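Local atomic coordinates of 5' nucleotidase family protein (Staphylococcus aureus subsp. aureus, PDB entry 4Q7F), a protein that is a calcineurin-like metallophosphoesterase of the 5'-nucleotidase family, pairing a metal-binding domain that holds manganese and magnesium ions with a C-terminal nucleotidase domain. Residues A[20-25]-A[66-71]; A[158-163]-A[186-191]; A[202-207]-A[241-246]; A[235-240]-A[257-262]. All blocks are in the same frame, centred on the assembly; numbering follows the deposited sequence.

Contact 1: residues A[20-25]-A[66-71]; sequences IAFYVV and FKIDNG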
loop_
_atom_site.group_PDB
_atom_site.type_symbol
_atom_site.label_atom_id
_atom_site.label_comp_id
_atom_site.label_asym_id
_atom_site.label_seq_id
_atom_site.Cartn_x
_atom_site.Cartn_y
_atom_site.Cartn_z
ATOM N N ILE A 20 2.581 15.077 27.768
ATOM C CA ILE A 20 1.810 15.158 26.558
ATOM C C ILE A 20 1.985 13.889 25.778
ATOM O O ILE A 20 3.116 13.404 25.569
ATOM C CB ILE A 20 2.213 16.391 25.713
ATOM C CG1 ILE A 20 1.405 16.438 24.404
ATOM C CG2 ILE A 20 3.718 16.398 25.454
ATOM C CD1 ILE A 20 1.743 17.615 23.517
ATOM N N ALA A 21 0.863 13.334 25.345
ATOM C CA ALA A 21 0.911 12.097 24.588
ATOM C C ALA A 21 0.527 12.297 23.149
ATOM O O ALA A 21 -0.427 13.023 22.835
ATOM C CB ALA A 21 0.009 11.046 25.229
ATOM N N PHE A 22 1.285 11.620 22.281
ATOM C CA PHE A 22 1.061 11.611 20.860
ATOM C C PHE A 22 0.606 10.239 20.433
ATOM O O PHE A 22 1.304 9.267 20.649
ATOM C CB PHE A 22 2.348 11.958 20.109
ATOM C CG PHE A 22 2.774 13.382 20.263
ATOM C CD1 PHE A 22 3.603 13.762 21.300
ATOM C CD2 PHE A 22 2.361 14.347 19.348
ATOM C CE1 PHE A 22 4.016 15.074 21.427
ATOM C CE2 PHE A 22 2.769 15.656 19.470
ATOM C CZ PHE A 22 3.589 16.028 20.516
ATOM N N TYR A 23 -0.585 10.176 19.851
ATOM C CA TYR A 23 -1.164 8.940 19.344
ATOM C C TYR A 23 -1.212 8.969 17.828
ATOM O O TYR A 23 -1.681 9.948 17.218
ATOM C CB TYR A 23 -2.606 8.797 19.833
ATOM C CG TYR A 23 -2.717 8.627 21.298
ATOM C CD1 TYR A 23 -2.615 7.359 21.867
ATOM C CD2 TYR A 23 -2.927 9.726 22.142
ATOM C CE1 TYR A 23 -2.711 7.175 23.217
ATOM C CE2 TYR A 23 -3.042 9.553 23.502
ATOM C CZ TYR A 23 -2.930 8.277 24.032
ATOM O OH TYR A 23 -3.018 8.080 25.358
ATOM N N VAL A 24 -0.800 7.878 17.209
ATOM C CA VAL A 24 -0.806 7.834 15.781
ATOM C C VAL A 24 -1.310 6.515 15.233
ATOM O O VAL A 24 -1.015 5.456 15.774
ATOM C CB VAL A 24 0.604 8.158 15.194
ATOM C CG1 VAL A 24 1.683 7.306 15.844
ATOM C CG2 VAL A 24 0.620 7.982 13.670
ATOM N N VAL A 25 -2.140 6.629 14.196
ATOM C CA VAL A 25 -2.569 5.498 13.383
ATOM C C VAL A 25 -1.959 5.768 12.013
ATOM O O VAL A 25 -1.728 6.940 11.619
ATOM C CB VAL A 25 -4.096 5.312 13.296
ATOM C CG1 VAL A 25 -4.631 4.837 14.630
ATOM C CG2 VAL A 25 -4.810 6.584 12.856
ATOM N N PHE A 66 -2.427 14.574 21.486
ATOM C CA PHE A 66 -2.675 14.798 20.081
ATOM C C PHE A 66 -2.901 13.459 19.363
ATOM O O PHE A 66 -2.325 12.423 19.732
ATOM C CB PHE A 66 -1.517 15.570 19.429
ATOM C CG PHE A 66 -1.521 17.027 19.754
ATOM C CD1 PHE A 66 -1.108 17.473 20.998
ATOM C CD2 PHE A 66 -1.931 17.961 18.806
ATOM C CE1 PHE A 66 -1.107 18.820 21.297
ATOM C CE2 PHE A 66 -1.945 19.308 19.106
ATOM C CZ PHE A 66 -1.533 19.742 20.358
ATOM N N LYS A 67 -3.757 13.525 18.350
ATOM C CA LYS A 67 -4.184 12.378 17.553
ATOM C C LYS A 67 -3.846 12.644 16.077
ATOM O O LYS A 67 -4.237 13.671 15.483
ATOM C CB LYS A 67 -5.670 12.138 17.848
ATOM C CG LYS A 67 -6.314 10.951 17.191
ATOM C CD LYS A 67 -7.485 10.382 18.012
ATOM C CE LYS A 67 -8.596 11.364 18.312
ATOM N NZ LYS A 67 -9.833 10.664 18.765
ATOM N N ILE A 68 -3.114 11.690 15.491
ATOM C CA ILE A 68 -2.554 11.803 14.154
ATOM C C ILE A 68 -2.844 10.625 13.241
ATOM O O ILE A 68 -2.830 9.482 13.683
ATOM C CB ILE A 68 -1.010 11.849 14.286
ATOM C CG1 ILE A 68 -0.603 12.987 15.225
ATOM C CG2 ILE A 68 -0.319 11.935 12.920
ATOM C CD1 ILE A 68 0.850 13.015 15.634
ATOM N N ASP A 69 -3.190 10.925 11.996
ATOM C CA ASP A 69 -3.288 9.899 10.932
ATOM C C ASP A 69 -2.087 10.103 10.017
ATOM O O ASP A 69 -1.886 11.188 9.471
ATOM C CB ASP A 69 -4.584 9.944 10.133
ATOM C CG ASP A 69 -4.613 8.851 9.055
ATOM O OD1 ASP A 69 -3.934 9.058 8.032
ATOM O OD2 ASP A 69 -5.288 7.794 9.242
ATOM N N ASN A 70 -1.293 9.062 9.813
ATOM C CA ASN A 70 -0.057 9.208 9.035
ATOM C C ASN A 70 -0.099 8.691 7.601
ATOM O O ASN A 70 0.941 8.224 7.050
ATOM C CB ASN A 70 1.132 8.582 9.797
ATOM C CG ASN A 70 2.486 8.969 9.190
ATOM O OD1 ASN A 70 2.710 10.138 8.823
ATOM N ND2 ASN A 70 3.389 7.999 9.072
ATOM N N GLY A 71 -1.271 8.772 6.963
ATOM C CA GLY A 71 -1.365 8.412 5.542
ATOM C C GLY A 71 -1.932 7.060 5.160
ATOM O O GLY A 71 -1.999 6.137 5.965
#

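Contact 2: residues A[158-163]-A[186-191]; sequences GVIGLT and EILQQY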
loop_
_atom_site.group_PDB
_atom_site.type_symbol
_atom_site.label_atom_id
_atom_site.label_comp_id
_atom_site.label_asym_id
_atom_site.label_seq_id
_atom_site.Cartn_x
_atom_site.Cartn_y
_atom_site.Cartn_z
ATOM N N GLY A 158 7.206 21.596 16.989
ATOM C CA GLY A 158 7.166 21.821 15.557
ATOM C C GLY A 158 6.941 20.491 14.862
ATOM O O GLY A 158 7.630 19.510 15.153
ATOM N N VAL A 159 5.966 20.450 13.963
ATOM C CA VAL A 159 5.639 19.223 13.265
ATOM C C VAL A 159 5.806 19.397 11.768
ATOM O O VAL A 159 5.328 20.366 11.183
ATOM C CB VAL A 159 4.187 18.775 13.533
ATOM C CG1 VAL A 159 3.929 17.422 12.885
ATOM C CG2 VAL A 159 3.923 18.682 15.015
ATOM N N ILE A 160 6.505 18.464 11.146
ATOM C CA ILE A 160 6.660 18.509 9.713
ATOM C C ILE A 160 6.151 17.203 9.115
ATOM O O ILE A 160 6.511 16.124 9.584
ATOM C CB ILE A 160 8.121 18.780 9.281
ATOM C CG1 ILE A 160 8.203 18.853 7.755
ATOM C CG2 ILE A 160 9.075 17.712 9.806
ATOM C CD1 ILE A 160 9.552 19.342 7.239
ATOM N N GLY A 161 5.295 17.327 8.096
ATOM C CA GLY A 161 4.729 16.190 7.374
ATOM C C GLY A 161 5.459 15.952 6.059
ATOM O O GLY A 161 5.702 16.873 5.280
ATOM N N LEU A 162 5.810 14.702 5.818
ATOM C CA LEU A 162 6.550 14.306 4.633
ATOM C C LEU A 162 5.993 13.027 4.074
ATOM O O LEU A 162 5.437 12.202 4.814
ATOM C CB LEU A 162 8.018 14.104 4.988
ATOM C CG LEU A 162 8.750 15.385 5.371
ATOM C CD1 LEU A 162 10.044 15.119 6.136
ATOM C CD2 LEU A 162 8.984 16.234 4.133
ATOM N N THR A 163 6.165 12.858 2.764
ATOM C CA THR A 163 5.641 11.701 2.058
ATOM C C THR A 163 6.709 11.056 1.154
ATOM O O THR A 163 7.563 11.732 0.573
ATOM C CB THR A 163 4.434 12.128 1.190
ATOM O OG1 THR A 163 3.394 12.696 2.020
ATOM C CG2 THR A 163 3.872 10.946 0.437
ATOM N N GLU A 186 15.917 15.621 1.836
ATOM C CA GLU A 186 16.341 16.975 1.445
ATOM C C GLU A 186 15.443 18.059 2.021
ATOM O O GLU A 186 15.931 19.084 2.483
ATOM C CB GLU A 186 16.407 17.123 -0.071
ATOM C CG GLU A 186 17.441 16.228 -0.734
ATOM C CD GLU A 186 17.492 16.408 -2.237
ATOM O OE1 GLU A 186 16.916 17.399 -2.750
ATOM O OE2 GLU A 186 18.118 15.555 -2.899
ATOM N N ILE A 187 14.135 17.843 1.980
ATOM C CA ILE A 187 13.210 18.837 2.526
ATOM C C ILE A 187 13.387 18.939 4.046
ATOM O O ILE A 187 13.353 20.038 4.612
ATOM C CB ILE A 187 11.757 18.539 2.129
ATOM C CG1 ILE A 187 11.606 18.609 0.608
ATOM C CG2 ILE A 187 10.801 19.513 2.800
ATOM C CD1 ILE A 187 12.074 19.910 -0.026
ATOM N N LEU A 188 13.572 17.801 4.707
ATOM C CA LEU A 188 13.794 17.804 6.142
ATOM C C LEU A 188 15.063 18.586 6.449
ATOM O O LEU A 188 15.056 19.483 7.293
ATOM C CB LEU A 188 13.909 16.377 6.705
ATOM C CG LEU A 188 14.214 16.280 8.210
ATOM C CD1 LEU A 188 13.154 16.989 9.032
ATOM C CD2 LEU A 188 14.313 14.822 8.623
ATOM N N GLN A 189 16.144 18.234 5.754
ATOM C CA GLN A 189 17.436 18.883 5.925
ATOM C C GLN A 189 17.351 20.398 5.799
ATOM O O GLN A 189 18.005 21.138 6.538
ATOM C CB GLN A 189 18.420 18.364 4.877
ATOM C CG GLN A 189 19.809 18.971 5.007
ATOM C CD GLN A 189 20.784 18.389 4.015
ATOM O OE1 GLN A 189 21.880 17.994 4.379
ATOM N NE2 GLN A 189 20.377 18.310 2.757
ATOM N N GLN A 190 16.545 20.849 4.851
ATOM C CA GLN A 190 16.388 22.269 4.599
ATOM C C GLN A 190 15.523 22.965 5.662
ATOM O O GLN A 190 15.801 24.096 6.022
ATOM C CB GLN A 190 15.842 22.468 3.187
ATOM C CG GLN A 190 16.837 21.987 2.127
ATOM C CD GLN A 190 16.222 21.803 0.755
ATOM O OE1 GLN A 190 15.161 22.349 0.458
ATOM N NE2 GLN A 190 16.896 21.033 -0.097
ATOM N N TYR A 191 14.503 22.274 6.177
ATOM C CA TYR A 191 13.622 22.838 7.209
ATOM C C TYR A 191 14.150 22.806 8.648
ATOM O O TYR A 191 13.778 23.660 9.458
ATOM C CB TYR A 191 12.275 22.128 7.222
ATOM C CG TYR A 191 11.185 22.759 6.396
ATOM C CD1 TYR A 191 10.338 23.715 6.958
ATOM C CD2 TYR A 191 10.957 22.371 5.088
ATOM C CE1 TYR A 191 9.312 24.278 6.224
ATOM C CE2 TYR A 191 9.936 22.926 4.345
ATOM C CZ TYR A 191 9.117 23.871 4.917
ATOM O OH TYR A 191 8.102 24.422 4.178
#

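Contact 3: residues A[202-207]-A[241-246]; sequences IVVCYH and DIFITG. With MG (magnesium ion), chain B.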
loop_
_atom_site.group_PDB
_atom_site.type_symbol
_atom_site.label_atom_id
_atom_site.label_comp_id
_atom_site.label_asym_id
_atom_site.label_seq_id
_atom_site.Cartn_x
_atom_site.Cartn_y
_atom_site.Cartn_z
ATOM N N ILE A 202 10.760 18.676 18.111
ATOM C CA ILE A 202 10.511 18.413 16.697
ATOM C C ILE A 202 9.943 17.018 16.471
ATOM O O ILE A 202 10.482 16.026 16.960
ATOM C CB ILE A 202 11.797 18.602 15.882
ATOM C CG1 ILE A 202 12.167 20.096 15.909
ATOM C CG2 ILE A 202 11.599 18.111 14.449
ATOM C CD1 ILE A 202 13.571 20.407 15.472
ATOM N N VAL A 203 8.851 16.982 15.717
ATOM C CA VAL A 203 8.141 15.769 15.387
ATOM C C VAL A 203 8.066 15.666 13.881
ATOM O O VAL A 203 7.554 16.563 13.214
ATOM C CB VAL A 203 6.693 15.806 15.933
ATOM C CG1 VAL A 203 5.916 14.544 15.556
ATOM C CG2 VAL A 203 6.691 16.004 17.439
ATOM N N VAL A 204 8.618 14.584 13.346
ATOM C CA VAL A 204 8.566 14.316 11.934
ATOM C C VAL A 204 7.521 13.235 11.674
ATOM O O VAL A 204 7.599 12.143 12.267
ATOM C CB VAL A 204 9.918 13.793 11.403
ATOM C CG1 VAL A 204 9.777 13.423 9.938
ATOM C CG2 VAL A 204 11.016 14.829 11.593
ATOM N N CYS A 205 6.540 13.530 10.824
ATOM C CA CYS A 205 5.537 12.531 10.434
ATOM C C CYS A 205 5.777 12.233 8.969
ATOM O O CYS A 205 5.386 12.993 8.083
ATOM C CB CYS A 205 4.103 12.981 10.648
ATOM S SG CYS A 205 3.669 13.274 12.367
ATOM N N TYR A 206 6.429 11.104 8.734
ATOM C CA TYR A 206 6.824 10.684 7.411
ATOM C C TYR A 206 6.057 9.475 6.946
ATOM O O TYR A 206 6.123 8.425 7.575
ATOM C CB TYR A 206 8.318 10.366 7.479
ATOM C CG TYR A 206 8.950 9.746 6.251
ATOM C CD1 TYR A 206 8.738 10.268 4.976
ATOM C CD2 TYR A 206 9.852 8.697 6.387
ATOM C CE1 TYR A 206 9.373 9.718 3.869
ATOM C CE2 TYR A 206 10.482 8.144 5.296
ATOM C CZ TYR A 206 10.245 8.656 4.039
ATOM O OH TYR A 206 10.889 8.091 2.970
ATOM N N HIS A 207 5.281 9.620 5.872
ATOM C CA HIS A 207 4.624 8.475 5.337
ATOM C C HIS A 207 5.659 7.769 4.458
ATOM O O HIS A 207 5.691 7.967 3.266
ATOM C CB HIS A 207 3.409 8.781 4.508
ATOM C CG HIS A 207 2.698 7.537 4.108
ATOM N ND1 HIS A 207 1.760 6.943 4.911
ATOM C CD2 HIS A 207 2.887 6.696 3.065
ATOM C CE1 HIS A 207 1.339 5.829 4.348
ATOM N NE2 HIS A 207 2.010 5.654 3.231
ATOM N N ASP A 241 12.903 14.619 18.029
ATOM C CA ASP A 241 12.434 14.024 19.263
ATOM C C ASP A 241 11.500 12.847 18.957
ATOM O O ASP A 241 11.588 11.800 19.589
ATOM C CB ASP A 241 11.737 15.112 20.085
ATOM C CG ASP A 241 12.688 16.255 20.436
ATOM O OD1 ASP A 241 13.647 16.013 21.185
ATOM O OD2 ASP A 241 12.495 17.384 19.955
ATOM N N ILE A 242 10.619 13.018 17.979
ATOM C CA ILE A 242 9.683 11.964 17.610
ATOM C C ILE A 242 9.713 11.782 16.095
ATOM O O ILE A 242 9.592 12.758 15.332
ATOM C CB ILE A 242 8.245 12.275 18.075
ATOM C CG1 ILE A 242 8.212 12.588 19.583
ATOM C CG2 ILE A 242 7.321 11.111 17.776
ATOM C CD1 ILE A 242 6.824 12.893 20.115
ATOM N N PHE A 243 9.874 10.535 15.667
ATOM C CA PHE A 243 9.969 10.200 14.241
ATOM C C PHE A 243 8.872 9.183 13.948
ATOM O O PHE A 243 9.003 7.983 14.261
ATOM C CB PHE A 243 11.361 9.655 13.916
ATOM C CG PHE A 243 11.700 9.665 12.444
ATOM C CD1 PHE A 243 12.089 10.843 11.817
ATOM C CD2 PHE A 243 11.673 8.504 11.695
ATOM C CE1 PHE A 243 12.414 10.862 10.466
ATOM C CE2 PHE A 243 11.989 8.519 10.345
ATOM C CZ PHE A 243 12.360 9.698 9.727
ATOM N N ILE A 244 7.770 9.693 13.398
ATOM C CA ILE A 244 6.598 8.901 13.057
ATOM C C ILE A 244 6.723 8.455 11.618
ATOM O O ILE A 244 7.015 9.266 10.735
ATOM C CB ILE A 244 5.302 9.716 13.336
ATOM C CG1 ILE A 244 5.099 9.782 14.847
ATOM C CG2 ILE A 244 4.065 9.109 12.671
ATOM C CD1 ILE A 244 3.937 10.669 15.311
ATOM N N THR A 245 6.542 7.152 11.401
ATOM C CA THR A 245 6.662 6.550 10.083
ATOM C C THR A 245 5.471 5.654 9.730
ATOM O O THR A 245 4.601 5.401 10.551
ATOM C CB THR A 245 7.968 5.735 9.973
ATOM O OG1 THR A 245 7.953 4.642 10.892
ATOM C CG2 THR A 245 9.154 6.609 10.230
ATOM N N GLY A 246 5.442 5.170 8.494
ATOM C CA GLY A 246 4.350 4.313 8.022
ATOM C C GLY A 246 4.783 3.656 6.731
ATOM O O GLY A 246 5.970 3.344 6.565
HETATM MG MG MG B . 1.939 3.734 1.537
HETATM O O HOH W 1 1.813 1.442 1.864
#

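Contact 4: residues A[235-240]-A[257-262]; sequences AFSKDI and KQTAVI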
loop_
_atom_site.group_PDB
_atom_site.type_symbol
_atom_site.label_atom_id
_atom_site.label_comp_id
_atom_site.label_asym_id
_atom_site.label_seq_id
_atom_site.Cartn_x
_atom_site.Cartn_y
_atom_site.Cartn_z
ATOM N N ALA A 235 21.319 11.147 9.989
ATOM C CA ALA A 235 21.803 12.508 9.826
ATOM C C ALA A 235 21.235 13.501 10.829
ATOM O O ALA A 235 21.956 14.407 11.275
ATOM C CB ALA A 235 21.493 12.994 8.420
ATOM N N PHE A 236 19.963 13.348 11.197
ATOM C CA PHE A 236 19.327 14.347 12.058
ATOM C C PHE A 236 18.732 13.899 13.401
ATOM O O PHE A 236 18.018 14.678 14.033
ATOM C CB PHE A 236 18.240 15.062 11.242
ATOM C CG PHE A 236 18.717 15.525 9.910
ATOM C CD1 PHE A 236 19.706 16.502 9.819
ATOM C CD2 PHE A 236 18.202 14.985 8.742
ATOM C CE1 PHE A 236 20.171 16.925 8.581
ATOM C CE2 PHE A 236 18.658 15.409 7.505
ATOM C CZ PHE A 236 19.648 16.375 7.422
ATOM N N SER A 237 19.055 12.692 13.865
ATOM C CA SER A 237 18.491 12.198 15.132
ATOM C C SER A 237 18.548 13.193 16.298
ATOM O O SER A 237 17.540 13.422 16.956
ATOM C CB SER A 237 19.162 10.896 15.582
ATOM O OG SER A 237 18.523 10.416 16.760
ATOM N N LYS A 238 19.716 13.787 16.545
ATOM C CA LYS A 238 19.880 14.717 17.683
ATOM C C LYS A 238 18.903 15.897 17.710
ATOM O O LYS A 238 18.698 16.496 18.764
ATOM C CB LYS A 238 21.310 15.266 17.745
ATOM C CG LYS A 238 21.686 16.197 16.599
ATOM C CD LYS A 238 22.997 16.911 16.900
ATOM C CE LYS A 238 23.224 18.078 15.957
ATOM N NZ LYS A 238 24.420 18.850 16.378
ATOM N N ASP A 239 18.317 16.232 16.565
ATOM C CA ASP A 239 17.372 17.341 16.455
ATOM C C ASP A 239 15.911 16.882 16.334
ATOM O O ASP A 239 14.997 17.705 16.295
ATOM C CB ASP A 239 17.749 18.192 15.244
ATOM C CG ASP A 239 19.128 18.828 15.389
ATOM O OD1 ASP A 239 19.482 19.223 16.517
ATOM O OD2 ASP A 239 19.847 18.949 14.381
ATOM N N ILE A 240 15.702 15.569 16.274
ATOM C CA ILE A 240 14.366 14.991 16.157
ATOM C C ILE A 240 14.038 14.259 17.451
ATOM O O ILE A 240 14.795 13.396 17.913
ATOM C CB ILE A 240 14.273 13.975 14.997
ATOM C CG1 ILE A 240 14.698 14.618 13.674
ATOM C CG2 ILE A 240 12.861 13.445 14.897
ATOM C CD1 ILE A 240 14.831 13.644 12.516
ATOM N N LYS A 257 18.991 6.550 19.261
ATOM C CA LYS A 257 19.698 7.518 20.087
ATOM C C LYS A 257 18.635 8.085 21.057
ATOM O O LYS A 257 18.048 7.307 21.811
ATOM C CB LYS A 257 20.440 8.561 19.242
ATOM C CG LYS A 257 21.580 7.931 18.448
ATOM C CD LYS A 257 22.379 8.932 17.641
ATOM C CE LYS A 257 23.502 8.217 16.907
ATOM N NZ LYS A 257 24.197 9.115 15.955
ATOM N N GLN A 258 18.338 9.383 21.029
ATOM C CA GLN A 258 17.296 9.931 21.939
ATOM C C GLN A 258 15.932 10.057 21.264
ATOM O O GLN A 258 14.931 10.382 21.910
ATOM C CB GLN A 258 17.715 11.293 22.480
ATOM C CG GLN A 258 18.972 11.227 23.332
ATOM C CD GLN A 258 18.752 10.426 24.598
ATOM O OE1 GLN A 258 17.899 10.767 25.427
ATOM N NE2 GLN A 258 19.527 9.368 24.768
ATOM N N THR A 259 15.895 9.785 19.965
ATOM C CA THR A 259 14.667 9.923 19.191
ATOM C C THR A 259 13.674 8.781 19.428
ATOM O O THR A 259 14.062 7.620 19.439
ATOM C CB THR A 259 14.997 9.977 17.681
ATOM O OG1 THR A 259 15.929 11.038 17.424
ATOM C CG2 THR A 259 13.731 10.209 16.865
ATOM N N ALA A 260 12.399 9.117 19.636
ATOM C CA ALA A 260 11.368 8.101 19.748
ATOM C C ALA A 260 10.939 7.766 18.313
ATOM O O ALA A 260 10.517 8.662 17.559
ATOM C CB ALA A 260 10.177 8.601 20.558
ATOM N N VAL A 261 11.058 6.488 17.937
ATOM C CA VAL A 261 10.712 6.020 16.585
ATOM C C VAL A 261 9.489 5.099 16.612
ATOM O O VAL A 261 9.445 4.118 17.373
ATOM C CB VAL A 261 11.882 5.262 15.949
ATOM C CG1 VAL A 261 11.555 4.902 14.508
ATOM C CG2 VAL A 261 13.163 6.082 16.055
ATOM N N ILE A 262 8.512 5.420 15.764
ATOM C CA ILE A 262 7.267 4.689 15.665
ATOM C C ILE A 262 6.824 4.331 14.244
ATOM O O ILE A 262 6.929 5.148 13.302
ATOM C CB ILE A 262 6.110 5.559 16.198
ATOM C CG1 ILE A 262 6.201 5.735 17.707
ATOM C CG2 ILE A 262 4.760 4.944 15.830
ATOM C CD1 ILE A 262 5.751 4.531 18.516
HETATM O O HOH W 2 18.999 11.476 19.595
#

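Contact 1: residues A[20-25]-A[66-71]
The rings of Phe-22 and Phe-66 stand side by side on one face of the sheet, pointing the same way. Their planes are within 22° of parallel, but they are slid so far apart, with centroids 6.0 Å from each other, that they barely overlap. Ile-68 CD1 comes to the edge of the Phe-22 ring, 4.2 Å from CD2, while Ile-20 CD1 reaches the Phe-66 ring obliquely at CD1, 3.8 Å away. Phe-66 also stacks on Phe-150. On the other face, the Tyr-23 ring turns an edge to Phe-66 O, with CD2 3.7 Å from that oxygen; its hydroxyl is bonded to Asp-58. Between the side chains runs parallel strand pairing: Tyr-23 N donates to Phe-66 O (2.8 Å), and Ile-68 N to Tyr-23 O (2.8 Å). Val-25 N binds Ile-68 O, and Val-25 O takes Asn-70 N (2.8 Å). Asp-69 OD1, met from above the carboxylate plane, accepts from Gly-71 N in an Asx turn. The backbone bonds hold these parallel strands, joined by helix 48-59 in a beta-alpha-beta unit, in register; Phe-22, Val-24 and Ile-68 pack on Ile-242 and Ile-244 of the second sheet; the Asn-70 side chain lies about 9 Å from both ions.

Contact 2: residues A[158-163]-A[186-191]
Ile-160 and Leu-162 of strand 155-163 pack against helix 184-198, the helix of a beta-alpha-beta crossover that leads on into the parallel neighbouring strand 201-207. Strand and helix run nearly antiparallel, at 161°, with their local axes 9.9 Å apart, and the join is wholly apolar. Ile-160 splits its two branches between successive helix turns: the side chain slants across Tyr-191, CD1 3.9 Å from its CG, and CG2 faces Leu-188 CD1 at 4.2 Å. The long branch gets there with CG1 anti to the backbone N (chi1 -178°). Two residues on, Leu-162 forks in the same manner. Its CD2 meets Ile-187 CG2 at 4.0 Å, while CD1 lies 4.1 Å from Leu-188 CB, with the two leucine side chains at about a right angle. Leu-188 therefore sits between the strand's two apolar residues and touches both. Around this contact, Val-204 of strand 201-207 touches Ile-160 and Leu-188, and Met-232 of helix 229-236 packs on Leu-162 and Leu-188. Tyr-191 and Ile-160 both reach Val-147, on the outermost strand 147-152, which pairs with the opposite edge of strand 155-163 from strand 201-207.

Contact 3: residues A[202-207]-A[241-246]
Val-204 and Phe-243 lie side by side, pointing the same way from adjacent parallel strands. The phenyl ring runs alongside the valine: CD1 is 3.7 Å from Val-204 CB, and CE1 is equally close to CG1. With its CG anti to the backbone N (chi1 -163°), Phe-243 leans toward the other strand. Farther along the same side, its CZ meets Tyr-206 CD2 obliquely at 4.3 Å, and Thr-245 CG2 comes to the edge of the tyrosine ring, whose hydroxyl is bonded to Glu-228 N. On the reverse face, Val-203 and Ile-242 likewise stand side by side, and the Cys-205 thiol rests on Ile-244, SG to CD1 3.9 Å. The start of the pairing has an extra tie. Asp-241 OD2 takes Ile-202 N at 2.8 Å through its anti lone pair, and Ile-202 O accepts from both Asp-241 N and Ile-242 N, so this carbonyl is gripped twice. From there the regular bonds follow, such as Ile-244 N to Val-204 O at 2.7 Å. At the far end, His-207 binds the magnesium ion through NE2 (2.6 Å), with the metal in the plane of the ring; Asn-70 O, bonded to ND1, helps fix the ring's rotation. Asp-72, Asn-109 and His-247 bind the same ion. Strands 201-207 and 242-244 form the centre of their mixed sheet: strand 155-163 flanks the first and strand 259-264 the second. Helices 184-198 and 229-236 cover the face of Val-204 and Phe-243, the latter helix being the crossover between the two strands.

Contact 4: residues A[235-240]-A[257-262]
Ser-237, the first residue of the segment to touch across, points its hydroxyl at Thr-259: OG and OG1 are 2.7 Å apart and hydrogen-bonded. The serine oxygen is placed by its first torsion, anti to the backbone N (chi1 -176°). Lys-257 CB comes against the same oxygen at 3.6 Å, and a water sits 3.1 Å from Ser-237 OG while accepting from Gln-258 N at 2.6 Å. A weak bond to Phe-256 O adds to the surroundings of this hydroxyl. The protein partners, Phe-256 to Thr-259, belong to a tight beta hairpin between the antiparallel strands 251-256 and 259-264, whose two corner residues, Lys-257 (phi 58°, psi -118°) and Gln-258, have the backbone angles of a type II' turn. On the other side, the chain leaving helix 229-236 winds through a short 3-10 turn, in which Ile-240 N bonds back to Ser-237 O. That turn brings the Ile-240 carbonyl to Thr-259. Here the direction is clear: Thr-259 OG1 donates to Ile-240 O at 2.7 Å, from a position tilted out of the carbonyl plane. Ile-240 adds an apolar touch, its CG2 lying 3.9 Å from Thr-259 CG2 where the two side chains approach at a slant.

In the fold
Contacts 2, 3 and 4 share one mixed sheet of the phosphoesterase domain: strands 155-163, 201-207, 242-244 and 259-264 are successive neighbours in it, and the centre of contact 3 is about 9 Å from those of contacts 2 and 4. Contact 1 comes first in the chain and belongs to the other sheet, its centre about 10 Å from that of contact 3. Contact 2 follows it, whereas the segments of contacts 3 and 4 alternate. The two sheets pack face to face, with Val-24 on Ile-262, and Asn-70 of contact 1 bonds Tyr-206 of contact 3 across them. The strand ends of contacts 1 and 3 thereby converge on the metal site.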